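Local coordinates for ABC transporter, periplasmic substrate-binding protein (Vibrio cholerae O1 biovar eltor, PDB 1TWY) that probably binds phosphate in the periplasm and delivers it to an ABC-type transporter for uptake into the cell, at residues Thr36-Ala39 with Arg40-Val44; Lys167-Lys170 with Asp171-Val174; Thr132-Lys135 with Gln136-Gly139; Leu182-Ser186 with Asn187-Lys191; Gly68-Leu71 with Leu72-Val76. All coordinates share one frame; numbering follows the deposited sequence.

Contact 1: Thr36-Ala39 with Arg40-Val44; sequences TSVA and RIMDV. With PO4 (phosphate ion), chain I.
V38 and M42 touch one turn apart near the start of helix 36-52, the helix of a beta-alpha-beta unit with strands 29-34 and 57-62. M42 N donates to V38 O at 2.9 Å, and D43 N to A39 O. The selenomethionine M42 sets CG anti to the backbone N (chi1 -174°), then bends at chi2 and chi3. This curl leaves CE 4.3 Å from V38 CG1. I41 holds CG2 between its own N and carbonyl carbon, and this methyl comes to 3.4 Å from V38 O. R40 lays CG beside T36 O at 3.5 Å, while its guanidinium leads away. V38, A39 and M42 also pack on M81 of strand 79-82.

The first turn grips a phosphate ion. The ion probably came from the crystallisation liquor, but its position is consistent with a phosphate receptor's substrate site. The hydroxyls of S35, S65 and S83 also bond the ion, and R237 bonds S37 OG. T36 N and OG1 both donate to phosphate O3, each at 2.8 Å. S37 keeps OG beside its own N (chi1 -48°), so the hydroxyl shares the amide's acceptor: phosphate O1 is 2.6 Å from S37 OG and 3.2 Å from S37 N.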
loop_
_atom_site.group_PDB
_atom_site.type_symbol
_atom_site.label_atom_id
_atom_site.label_comp_id
_atom_site.label_asym_id
_atom_site.label_seq_id
_atom_site.Cartn_x
_atom_site.Cartn_y
_atom_site.Cartn_z
ATOM N N THR A 36 7.942 -4.390 3.074
ATOM C CA THR A 36 8.613 -3.195 3.484
ATOM C C THR A 36 7.575 -2.101 3.749
ATOM O O THR A 36 7.907 -1.245 4.522
ATOM C CB THR A 36 9.555 -2.667 2.356
ATOM O OG1 THR A 36 8.784 -2.382 1.185
ATOM C CG2 THR A 36 10.677 -3.703 2.017
ATOM N N SER A 37 6.448 -2.153 3.115
ATOM C CA SER A 37 5.304 -1.229 3.443
ATOM C C SER A 37 4.906 -1.403 4.944
ATOM O O SER A 37 4.852 -0.441 5.727
ATOM C CB SER A 37 4.147 -1.429 2.486
ATOM O OG SER A 37 4.610 -1.456 1.059
ATOM N N VAL A 38 4.670 -2.631 5.351
ATOM C CA VAL A 38 4.290 -2.948 6.735
ATOM C C VAL A 38 5.423 -2.715 7.645
ATOM O O VAL A 38 5.262 -2.334 8.819
ATOM C CB VAL A 38 3.800 -4.347 6.858
ATOM C CG1 VAL A 38 3.240 -4.570 8.297
ATOM C CG2 VAL A 38 2.721 -4.562 5.927
ATOM N N ALA A 39 6.672 -2.858 7.228
ATOM C CA ALA A 39 7.801 -2.758 8.133
ATOM C C ALA A 39 7.939 -1.309 8.716
ATOM O O ALA A 39 8.462 -1.159 9.762
ATOM C CB ALA A 39 9.093 -3.114 7.440
ATOM N N ARG A 40 7.523 -0.317 7.990
ATOM C CA ARG A 40 7.561 1.128 8.428
ATOM C C ARG A 40 6.793 1.216 9.786
ATOM O O ARG A 40 7.341 1.573 10.820
ATOM C CB ARG A 40 6.892 2.003 7.349
ATOM C CG ARG A 40 7.669 1.982 5.981
ATOM C CD ARG A 40 7.319 3.160 5.039
ATOM N NE ARG A 40 7.459 4.416 5.775
ATOM C CZ ARG A 40 6.520 5.347 5.896
ATOM N NH1 ARG A 40 5.315 5.200 5.334
ATOM N NH2 ARG A 40 6.789 6.440 6.596
ATOM N N ILE A 41 5.611 0.649 9.862
ATOM C CA ILE A 41 4.871 0.702 11.149
ATOM C C ILE A 41 5.312 -0.389 12.094
ATOM O O ILE A 41 5.377 -0.185 13.283
ATOM C CB ILE A 41 3.357 0.738 10.908
ATOM C CG1 ILE A 41 2.553 1.035 12.177
ATOM C CG2 ILE A 41 2.801 -0.591 10.282
ATOM C CD1 ILE A 41 2.913 2.454 12.880
HETATM N N MSE A 42 5.764 -1.540 11.547
HETATM C CA MSE A 42 6.190 -2.609 12.450
HETATM C C MSE A 42 7.414 -2.258 13.252
HETATM O O MSE A 42 7.564 -2.668 14.393
HETATM C CB MSE A 42 6.367 -3.990 11.742
HETATM C CG MSE A 42 6.654 -5.155 12.546
HETATM SE SE MSE A 42 5.059 -5.521 13.700
HETATM C CE MSE A 42 3.687 -5.758 12.364
ATOM N N ASP A 43 8.295 -1.468 12.625
ATOM C CA ASP A 43 9.449 -1.007 13.367
ATOM C C ASP A 43 9.068 -0.240 14.676
ATOM O O ASP A 43 9.596 -0.457 15.756
ATOM C CB ASP A 43 10.244 -0.053 12.494
ATOM C CG ASP A 43 11.189 -0.751 11.501
ATOM O OD1 ASP A 43 11.462 -1.986 11.617
ATOM O OD2 ASP A 43 11.494 -0.130 10.504
ATOM N N VAL A 44 8.076 0.603 14.556
ATOM C CA VAL A 44 7.520 1.264 15.765
ATOM C C VAL A 44 6.836 0.329 16.751
ATOM O O VAL A 44 7.041 0.429 17.970
ATOM C CB VAL A 44 6.515 2.290 15.362
ATOM C CG1 VAL A 44 6.002 3.053 16.604
ATOM C CG2 VAL A 44 7.140 3.345 14.376
HETATM P P PO4 I . 6.111 -4.721 -0.188
HETATM O O1 PO4 I . 5.180 -3.962 0.773
HETATM O O2 PO4 I . 6.037 -3.970 -1.634
HETATM O O3 PO4 I . 7.607 -4.726 0.299
HETATM O O4 PO4 I . 5.700 -6.140 -0.517
#

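Contact 2: Lys167-Lys170 with Asp171-Val174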
loop_
_atom_site.group_PDB
_atom_site.type_symbol
_atom_site.label_atom_id
_atom_site.label_comp_id
_atom_site.label_asym_id
_atom_site.label_seq_id
_atom_site.Cartn_x
_atom_site.Cartn_y
_atom_site.Cartn_z
ATOM N N LYS A 167 1.199 -6.917 -16.367
ATOM C CA LYS A 167 0.931 -7.983 -17.369
ATOM C C LYS A 167 1.833 -9.148 -17.082
ATOM O O LYS A 167 2.989 -8.974 -16.668
ATOM C CB LYS A 167 1.232 -7.480 -18.726
ATOM C CG LYS A 167 2.659 -7.086 -19.038
ATOM C CD LYS A 167 2.865 -6.407 -20.450
ATOM C CE LYS A 167 4.269 -5.905 -20.586
ATOM N NZ LYS A 167 4.435 -5.183 -21.801
ATOM N N THR A 168 1.337 -10.346 -17.367
ATOM C CA THR A 168 2.107 -11.533 -17.200
ATOM C C THR A 168 3.097 -11.721 -18.337
ATOM O O THR A 168 2.763 -11.685 -19.546
ATOM C CB THR A 168 1.201 -12.737 -17.077
ATOM O OG1 THR A 168 0.191 -12.561 -16.086
ATOM C CG2 THR A 168 2.008 -13.964 -16.749
ATOM N N VAL A 169 4.366 -11.944 -17.994
ATOM C CA VAL A 169 5.422 -12.184 -18.970
ATOM C C VAL A 169 6.117 -13.434 -18.440
ATOM O O VAL A 169 6.862 -13.375 -17.428
ATOM C CB VAL A 169 6.350 -11.022 -19.159
ATOM C CG1 VAL A 169 7.525 -11.327 -20.080
ATOM C CG2 VAL A 169 5.662 -9.781 -19.697
ATOM N N LYS A 170 5.894 -14.560 -19.133
ATOM C CA LYS A 170 6.369 -15.843 -18.657
ATOM C C LYS A 170 5.933 -16.063 -17.223
ATOM O O LYS A 170 4.743 -16.307 -16.899
ATOM C CB LYS A 170 7.884 -15.856 -18.749
ATOM C CG LYS A 170 8.516 -16.262 -20.037
ATOM C CD LYS A 170 9.930 -16.860 -19.768
ATOM C CE LYS A 170 9.884 -18.195 -19.001
ATOM N NZ LYS A 170 11.163 -18.985 -19.184
ATOM N N ASP A 171 6.887 -16.004 -16.280
ATOM C CA ASP A 171 6.576 -16.405 -14.918
ATOM C C ASP A 171 6.440 -15.238 -13.946
ATOM O O ASP A 171 6.312 -15.467 -12.743
ATOM C CB ASP A 171 7.680 -17.383 -14.447
ATOM C CG ASP A 171 7.562 -18.763 -15.122
ATOM O OD1 ASP A 171 6.405 -19.310 -15.191
ATOM O OD2 ASP A 171 8.575 -19.338 -15.628
ATOM N N ARG A 172 6.399 -14.007 -14.430
ATOM C CA ARG A 172 6.261 -12.836 -13.493
ATOM C C ARG A 172 5.300 -11.800 -13.996
ATOM O O ARG A 172 4.960 -11.847 -15.200
ATOM C CB ARG A 172 7.605 -12.142 -13.355
ATOM C CG ARG A 172 8.389 -11.973 -14.628
ATOM C CD ARG A 172 9.729 -11.177 -14.440
ATOM N NE ARG A 172 9.995 -10.228 -15.553
ATOM C CZ ARG A 172 10.111 -10.585 -16.850
ATOM N NH1 ARG A 172 9.973 -11.883 -17.241
ATOM N NH2 ARG A 172 10.354 -9.634 -17.770
ATOM N N GLU A 173 4.949 -10.814 -13.155
ATOM C CA GLU A 173 4.159 -9.668 -13.525
ATOM C C GLU A 173 5.181 -8.618 -13.869
ATOM O O GLU A 173 6.229 -8.506 -13.184
ATOM C CB GLU A 173 3.170 -9.192 -12.408
ATOM C CG GLU A 173 1.919 -9.989 -12.183
ATOM C CD GLU A 173 1.164 -10.331 -13.503
ATOM O OE1 GLU A 173 0.511 -9.396 -14.075
ATOM O OE2 GLU A 173 1.175 -11.539 -13.875
ATOM N N VAL A 174 4.953 -7.867 -14.921
ATOM C CA VAL A 174 5.738 -6.762 -15.334
ATOM C C VAL A 174 4.832 -5.535 -15.388
ATOM O O VAL A 174 3.638 -5.630 -15.750
ATOM C CB VAL A 174 6.229 -7.039 -16.772
ATOM C CG1 VAL A 174 6.903 -5.828 -17.429
ATOM C CG2 VAL A 174 7.166 -8.218 -16.683
#
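K167 and V174, and V169 and R172, face each other as antiparallel hydrogen-bonded pairs, with T168 and E173 the non-hydrogen-bonded pair between them. The short strands 167-169 and 172-174 make an angle of 128° between their directions. V169 and R172 exchange two bonds, V169 N to R172 O at 2.9 Å and R172 N to V169 O at 3.1 Å.

T168 and E173 share one face of the hairpin. T168 OG1 donates to E173 OE2 at 2.6 Å, on the syn lone pair of that oxygen. E173 bends at chi2 (-47°), which brings its carboxylate back over the partner strand. Its other oxygen, OE1, bonds the hydroxyl of T166, so both carboxylate oxygens are held. T166 is also part of the magnesium site with G164.

The other face carries K167, V169, R172 and V174. V169 CG2 packs on V174 CG2 at 3.7 Å. R172 runs alongside V169, pointing the same way, and V169 CB lies over one face of its guanidinium. V169 CG1 is 3.8 Å from R172 NH1. K167 is extended beyond CG and passes V174, with CE 4.1 Å from V174 CG1. At the tip, K170 NZ and D171 OD2 carry opposite charges but stay 4.4 Å apart, not in contact. K170 has positive phi, as the first corner of a type II' turn requires. Residues V169 to R172 thus form the tight type II' turn of a surface beta hairpin with a two-residue loop, K170-D171.

Contact 3: Thr132-Lys135 with Gln136-Gly139; sequences TNWK and QVGG
Q136 OE1 takes two backbone N-H groups, from T132 N at 2.9 Å and from N133 N at 3.2 Å. The bond from N133 lies in the plane of the amide carbonyl, on a lone pair. The bond from T132 is tilted 25° out of that plane. The Q136 chain is extended beyond CG (chi2 -176°), which carries its amide back along the turn to T132. The main chain closes the same loop, since Q136 N donates to N133 O at 3.0 Å.

W134 O is also shared. V137 N and G139 N bond it from opposite faces of its carbonyl plane, at 3.0 Å and 2.9 Å.

N133 OD1 accepts from K135 N at 2.8 Å, which makes an Asx turn at the start of the 3-10 turn. The whole motif sits in the loop between helix 120-128 and strand 145-149. Q142 N also bonds N133 OD1, and D141 bonds N133 ND2, so both ends of this amide are held by the loop.

Packing lies further out. V137 CG2 sits obliquely against the indole of W134, 3.7 Å from CE3. The indole is buried on N113, V115 and I144, and its NE1 donates to Q199 O. G138 has positive phi and takes the chain round to G139. There K135 CA makes a CA-H...O contact with G139 O at 3.4 Å.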
loop_
_atom_site.group_PDB
_atom_site.type_symbol
_atom_site.label_atom_id
_atom_site.label_comp_id
_atom_site.label_asym_id
_atom_site.label_seq_id
_atom_site.Cartn_x
_atom_site.Cartn_y
_atom_site.Cartn_z
ATOM N N THR A 132 -5.126 10.166 -23.605
ATOM C CA THR A 132 -3.960 11.035 -23.587
ATOM C C THR A 132 -4.260 12.564 -23.390
ATOM O O THR A 132 -3.307 13.340 -23.236
ATOM C CB THR A 132 -3.091 10.904 -24.802
ATOM O OG1 THR A 132 -3.903 11.181 -25.963
ATOM C CG2 THR A 132 -2.516 9.484 -25.001
ATOM N N ASN A 133 -5.530 12.924 -23.354
ATOM C CA ASN A 133 -5.943 14.335 -23.179
ATOM C C ASN A 133 -6.984 14.413 -22.162
ATOM O O ASN A 133 -7.936 13.603 -22.076
ATOM C CB ASN A 133 -6.482 14.862 -24.579
ATOM C CG ASN A 133 -6.716 16.379 -24.577
ATOM O OD1 ASN A 133 -7.467 16.869 -23.745
ATOM N ND2 ASN A 133 -6.087 17.098 -25.472
ATOM N N TRP A 134 -6.894 15.397 -21.241
ATOM C CA TRP A 134 -7.840 15.593 -20.189
ATOM C C TRP A 134 -9.277 15.802 -20.650
ATOM O O TRP A 134 -10.155 15.494 -19.970
ATOM C CB TRP A 134 -7.414 16.820 -19.318
ATOM C CG TRP A 134 -6.266 16.481 -18.331
ATOM C CD1 TRP A 134 -4.994 16.822 -18.442
ATOM C CD2 TRP A 134 -6.347 15.579 -17.194
ATOM N NE1 TRP A 134 -4.250 16.289 -17.419
ATOM C CE2 TRP A 134 -5.060 15.538 -16.613
ATOM C CE3 TRP A 134 -7.381 14.928 -16.545
ATOM C CZ2 TRP A 134 -4.784 14.796 -15.469
ATOM C CZ3 TRP A 134 -7.091 14.179 -15.374
ATOM C CH2 TRP A 134 -5.787 14.145 -14.875
ATOM N N LYS A 135 -9.451 16.295 -21.860
ATOM C CA LYS A 135 -10.805 16.526 -22.403
ATOM C C LYS A 135 -11.576 15.226 -22.508
ATOM O O LYS A 135 -12.781 15.198 -22.342
ATOM C CB LYS A 135 -10.608 17.111 -23.819
ATOM C CG LYS A 135 -11.791 17.514 -24.647
ATOM C CD LYS A 135 -11.269 18.216 -25.964
ATOM C CE LYS A 135 -12.374 18.385 -27.064
ATOM N NZ LYS A 135 -13.304 19.521 -26.845
ATOM N N GLN A 136 -10.851 14.141 -22.731
ATOM C CA GLN A 136 -11.446 12.811 -22.782
ATOM C C GLN A 136 -12.117 12.355 -21.474
ATOM O O GLN A 136 -13.033 11.488 -21.479
ATOM C CB GLN A 136 -10.407 11.798 -23.206
ATOM C CG GLN A 136 -9.894 11.970 -24.557
ATOM C CD GLN A 136 -8.946 10.859 -24.912
ATOM O OE1 GLN A 136 -7.692 10.981 -24.789
ATOM N NE2 GLN A 136 -9.565 9.681 -25.286
ATOM N N VAL A 137 -11.700 12.926 -20.324
ATOM C CA VAL A 137 -12.274 12.507 -19.043
ATOM C C VAL A 137 -12.888 13.679 -18.292
ATOM O O VAL A 137 -12.845 13.736 -17.050
ATOM C CB VAL A 137 -11.196 11.792 -18.180
ATOM C CG1 VAL A 137 -10.726 10.589 -18.928
ATOM C CG2 VAL A 137 -10.010 12.738 -17.871
ATOM N N GLY A 138 -13.372 14.645 -19.081
ATOM C CA GLY A 138 -14.189 15.758 -18.594
ATOM C C GLY A 138 -13.414 16.983 -18.142
ATOM O O GLY A 138 -13.961 17.878 -17.479
ATOM N N GLY A 139 -12.138 17.028 -18.498
ATOM C CA GLY A 139 -11.240 18.156 -18.250
ATOM C C GLY A 139 -10.994 19.124 -19.371
ATOM O O GLY A 139 -11.752 19.135 -20.378
#

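Contact 4: Leu182-Ser186 with Asn187-Lys191; sequences LVVNS and NSMMK
S186 is the N-cap of helix 187-196: its OG accepts from M189 N at 3.0 Å. This OG lies between its own N and carbonyl carbon (chi1 73°), which turns the hydroxyl over the start of the helix. The carbonyl of S186 serves the same turn. It accepts from M190 N at 2.9 Å and takes a weak second bond from M189 N at 3.3 Å. The cap thus gives the amide of M189 a side-chain acceptor, while M190 N has the usual helical one. The next helical bond runs from K191 N to N187 O at 3.0 Å.

N187 satisfies its amide outside this turn, with ND2 on the hydroxyl of S205.

Apolar contacts close the angle between strand and helix. The selenomethionines M189 and M190 both meet V184. M189 passes V184, with CG 3.9 Å from V184 CB. Its SE lies 3.4 Å from N185 OD1. M190 is bent at chi2 and chi3 and crosses V184 at about a right angle, putting CE 3.7 Å from V184 CG2. V184 and M190 both rest on V147 of strand 145-149. M190 also touches I204 of strand 200-205, so the turn joins strand 182-184 to a helix packed on the sheet.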
loop_
_atom_site.group_PDB
_atom_site.type_symbol
_atom_site.label_atom_id
_atom_site.label_comp_id
_atom_site.label_asym_id
_atom_site.label_seq_id
_atom_site.Cartn_x
_atom_site.Cartn_y
_atom_site.Cartn_z
ATOM N N LEU A 182 6.248 9.563 -16.238
ATOM C CA LEU A 182 7.430 10.172 -15.595
ATOM C C LEU A 182 7.551 9.594 -14.213
ATOM O O LEU A 182 6.591 9.357 -13.509
ATOM C CB LEU A 182 7.137 11.619 -15.427
ATOM C CG LEU A 182 7.226 12.386 -16.741
ATOM C CD1 LEU A 182 6.424 13.564 -16.480
ATOM C CD2 LEU A 182 8.748 12.658 -16.953
ATOM N N VAL A 183 8.767 9.335 -13.834
ATOM C CA VAL A 183 9.029 8.743 -12.523
ATOM C C VAL A 183 9.549 9.810 -11.574
ATOM O O VAL A 183 10.472 10.565 -11.883
ATOM C CB VAL A 183 10.155 7.667 -12.641
ATOM C CG1 VAL A 183 10.618 7.186 -11.296
ATOM C CG2 VAL A 183 9.615 6.407 -13.399
ATOM N N VAL A 184 8.975 9.777 -10.390
ATOM C CA VAL A 184 9.470 10.510 -9.205
ATOM C C VAL A 184 9.713 9.526 -8.071
ATOM O O VAL A 184 9.275 8.389 -8.109
ATOM C CB VAL A 184 8.506 11.601 -8.774
ATOM C CG1 VAL A 184 8.244 12.604 -9.892
ATOM C CG2 VAL A 184 7.168 11.079 -8.282
ATOM N N ASN A 185 10.452 9.976 -7.043
ATOM C CA ASN A 185 11.016 9.063 -6.062
ATOM C C ASN A 185 10.541 9.261 -4.603
ATOM O O ASN A 185 11.129 8.627 -3.701
ATOM C CB ASN A 185 12.527 9.045 -6.145
ATOM C CG ASN A 185 13.146 10.212 -5.570
ATOM O OD1 ASN A 185 12.494 11.230 -5.367
ATOM N ND2 ASN A 185 14.516 10.093 -5.237
ATOM N N SER A 186 9.446 9.979 -4.423
ATOM C CA SER A 186 8.802 10.115 -3.116
ATOM C C SER A 186 7.459 10.725 -3.249
ATOM O O SER A 186 7.126 11.432 -4.251
ATOM C CB SER A 186 9.748 11.010 -2.281
ATOM O OG SER A 186 9.729 12.393 -2.684
ATOM N N ASN A 187 6.623 10.623 -2.190
ATOM C CA ASN A 187 5.396 11.353 -2.101
ATOM C C ASN A 187 5.606 12.822 -2.200
ATOM O O ASN A 187 4.832 13.556 -2.805
ATOM C CB ASN A 187 4.650 11.029 -0.802
ATOM C CG ASN A 187 4.082 9.639 -0.774
ATOM O OD1 ASN A 187 3.417 9.178 -1.749
ATOM N ND2 ASN A 187 4.199 9.006 0.437
ATOM N N SER A 188 6.694 13.326 -1.540
ATOM C CA SER A 188 6.931 14.720 -1.531
ATOM C C SER A 188 7.165 15.303 -2.945
ATOM O O SER A 188 6.650 16.344 -3.303
ATOM C CB SER A 188 8.152 14.945 -0.640
ATOM O OG SER A 188 7.740 15.028 0.688
HETATM N N MSE A 189 7.937 14.530 -3.670
HETATM C CA MSE A 189 8.395 14.980 -5.012
HETATM C C MSE A 189 7.155 14.819 -5.928
HETATM O O MSE A 189 6.940 15.615 -6.802
HETATM C CB MSE A 189 9.585 14.199 -5.544
HETATM C CG MSE A 189 10.044 14.689 -6.886
HETATM SE SE MSE A 189 11.594 13.696 -7.461
HETATM C CE MSE A 189 11.710 14.420 -9.137
HETATM N N MSE A 190 6.327 13.818 -5.719
HETATM C CA MSE A 190 5.100 13.681 -6.476
HETATM C C MSE A 190 4.201 14.888 -6.307
HETATM O O MSE A 190 3.640 15.388 -7.266
HETATM C CB MSE A 190 4.364 12.419 -6.063
HETATM C CG MSE A 190 3.040 12.209 -6.674
HETATM SE SE MSE A 190 3.210 11.672 -8.557
HETATM C CE MSE A 190 3.608 10.070 -8.468
ATOM N N LYS A 191 3.929 15.286 -5.048
ATOM C CA LYS A 191 3.145 16.447 -4.827
ATOM C C LYS A 191 3.747 17.719 -5.433
ATOM O O LYS A 191 2.987 18.417 -6.019
ATOM C CB LYS A 191 2.897 16.658 -3.367
ATOM C CG LYS A 191 2.058 15.554 -2.726
ATOM C CD LYS A 191 1.747 15.805 -1.154
ATOM C CE LYS A 191 2.963 15.541 -0.322
ATOM N NZ LYS A 191 2.636 15.945 1.162
#

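Contact 5: Gly68-Leu71 with Leu72-Val76; sequences GISL and LKKGV
L72 N bonds G68 O at 3.0 Å, the first of three ordinary helical bonds at the C-terminal end of helix 65-73. The L72 side chain leads off the helix to A80 of strand 79-82 and L242 of strand 236-243, and I69 packs on L242 too.

K73 N donates to I69 O. Its side chain is extended beyond CG and runs alongside I69, pointing the same way, with CE 3.8 Å from I69 CG2. The amino group ends on E90 O, so the aliphatic part packs while the charge has its own partner.

K74 N donates to S70 O at 2.9 Å. K74 is also extended, and its shaft lies along S70: CG is 3.2 Å from S70 O, and CE is 3.4 Å from S70 OG. S70 sets OG anti to its backbone N (chi1 180°), which brings the hydroxyl beside this lysine.

G75 leaves the helix with positive phi (75°), at backbone angles that call for glycine. Its N bonds L72 O.

V76 turns back over the end. V76 N donates to L71 O at 3.0 Å. Together with G75 N to L72 O, this makes the two bonds of a Schellman motif. The V76 side chain crosses that of L71 at about a right angle, and V76 CG2 lies 3.5 Å from L71 CD2, tight for two carbons.

The chemistry is that of a helix C-cap. L71 O, in the last turn of the helix, finds a main-chain donor beyond the glycine, and the L71-V76 pair adds the hydrophobic clasp common in Schellman motifs.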
loop_
_atom_site.group_PDB
_atom_site.type_symbol
_atom_site.label_atom_id
_atom_site.label_comp_id
_atom_site.label_asym_id
_atom_site.label_seq_id
_atom_site.Cartn_x
_atom_site.Cartn_y
_atom_site.Cartn_z
ATOM N N GLY A 68 8.761 -12.670 2.430
ATOM C CA GLY A 68 8.245 -12.901 3.748
ATOM C C GLY A 68 7.426 -14.187 3.859
ATOM O O GLY A 68 7.679 -14.897 4.837
ATOM N N ILE A 69 6.481 -14.384 2.967
ATOM C CA ILE A 69 5.673 -15.606 2.917
ATOM C C ILE A 69 6.623 -16.799 2.836
ATOM O O ILE A 69 6.448 -17.758 3.574
ATOM C CB ILE A 69 4.740 -15.570 1.757
ATOM C CG1 ILE A 69 3.646 -14.474 1.949
ATOM C CG2 ILE A 69 4.138 -16.927 1.537
ATOM C CD1 ILE A 69 2.929 -14.060 0.723
ATOM N N SER A 70 7.600 -16.748 1.943
ATOM C CA SER A 70 8.524 -17.876 1.782
ATOM C C SER A 70 9.310 -18.175 3.038
ATOM O O SER A 70 9.460 -19.344 3.420
ATOM C CB SER A 70 9.500 -17.562 0.663
ATOM O OG SER A 70 10.419 -18.665 0.493
ATOM N N LEU A 71 9.832 -17.135 3.688
ATOM C CA LEU A 71 10.570 -17.295 4.911
ATOM C C LEU A 71 9.759 -17.921 6.035
ATOM O O LEU A 71 10.265 -18.667 6.838
ATOM C CB LEU A 71 11.221 -15.968 5.327
ATOM C CG LEU A 71 12.348 -15.432 4.426
ATOM C CD1 LEU A 71 12.660 -13.907 4.787
ATOM C CD2 LEU A 71 13.545 -16.200 4.631
ATOM N N LEU A 72 8.511 -17.516 6.152
ATOM C CA LEU A 72 7.599 -18.128 7.137
ATOM C C LEU A 72 7.316 -19.589 6.800
ATOM O O LEU A 72 7.340 -20.421 7.735
ATOM C CB LEU A 72 6.283 -17.364 7.204
ATOM C CG LEU A 72 5.257 -17.889 8.182
ATOM C CD1 LEU A 72 5.658 -17.797 9.580
ATOM C CD2 LEU A 72 3.905 -17.150 7.940
ATOM N N LYS A 73 7.119 -19.887 5.508
ATOM C CA LYS A 73 6.789 -21.290 5.082
ATOM C C LYS A 73 8.003 -22.189 5.236
ATOM O O LYS A 73 7.844 -23.392 5.561
ATOM C CB LYS A 73 6.215 -21.377 3.721
ATOM C CG LYS A 73 4.779 -20.907 3.598
ATOM C CD LYS A 73 4.278 -21.088 2.197
ATOM C CE LYS A 73 2.880 -20.510 2.061
ATOM N NZ LYS A 73 2.293 -20.901 0.737
ATOM N N LYS A 74 9.204 -21.620 5.202
ATOM C CA LYS A 74 10.444 -22.412 5.418
ATOM C C LYS A 74 10.763 -22.475 6.893
ATOM O O LYS A 74 11.779 -23.037 7.332
ATOM C CB LYS A 74 11.639 -21.744 4.670
ATOM C CG LYS A 74 11.472 -21.779 3.157
ATOM C CD LYS A 74 12.562 -20.965 2.366
ATOM C CE LYS A 74 12.484 -21.308 0.920
ATOM N NZ LYS A 74 13.438 -20.465 0.205
ATOM N N GLY A 75 9.961 -21.849 7.731
ATOM C CA GLY A 75 10.214 -21.942 9.140
ATOM C C GLY A 75 11.346 -21.145 9.679
ATOM O O GLY A 75 11.768 -21.316 10.813
ATOM N N VAL A 76 11.810 -20.163 8.881
ATOM C CA VAL A 76 12.843 -19.254 9.322
ATOM C C VAL A 76 12.420 -17.822 9.586
ATOM O O VAL A 76 13.321 -16.969 9.678
ATOM C CB VAL A 76 14.028 -19.268 8.230
ATOM C CG1 VAL A 76 14.638 -20.674 8.102
ATOM C CG2 VAL A 76 13.561 -18.868 6.847
#

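How the contacts relate
Along the chain the order is contact 1, contact 5, contact 3, contact 2 and contact 4. All lie within the PBP superfamily range. Contacts 1 and 5 are on helices 36-52 and 65-73, which follow parallel strands 29-34 and 57-62; their centres are about 18 Å apart. S65, at the start of helix 65-73, also bonds the phosphate held in contact 1. Contact 4 belongs to strand 182-184 and helix 187-196. Contact 3 lies in the loop before strand 145-149, the strand that pairs with 182-184. Contacts 3 and 5 are furthest apart, about 46 Å between centres, on opposite sides of the chain's centre. Contact 2 is a separate surface hairpin. The spread is consistent with two lobes.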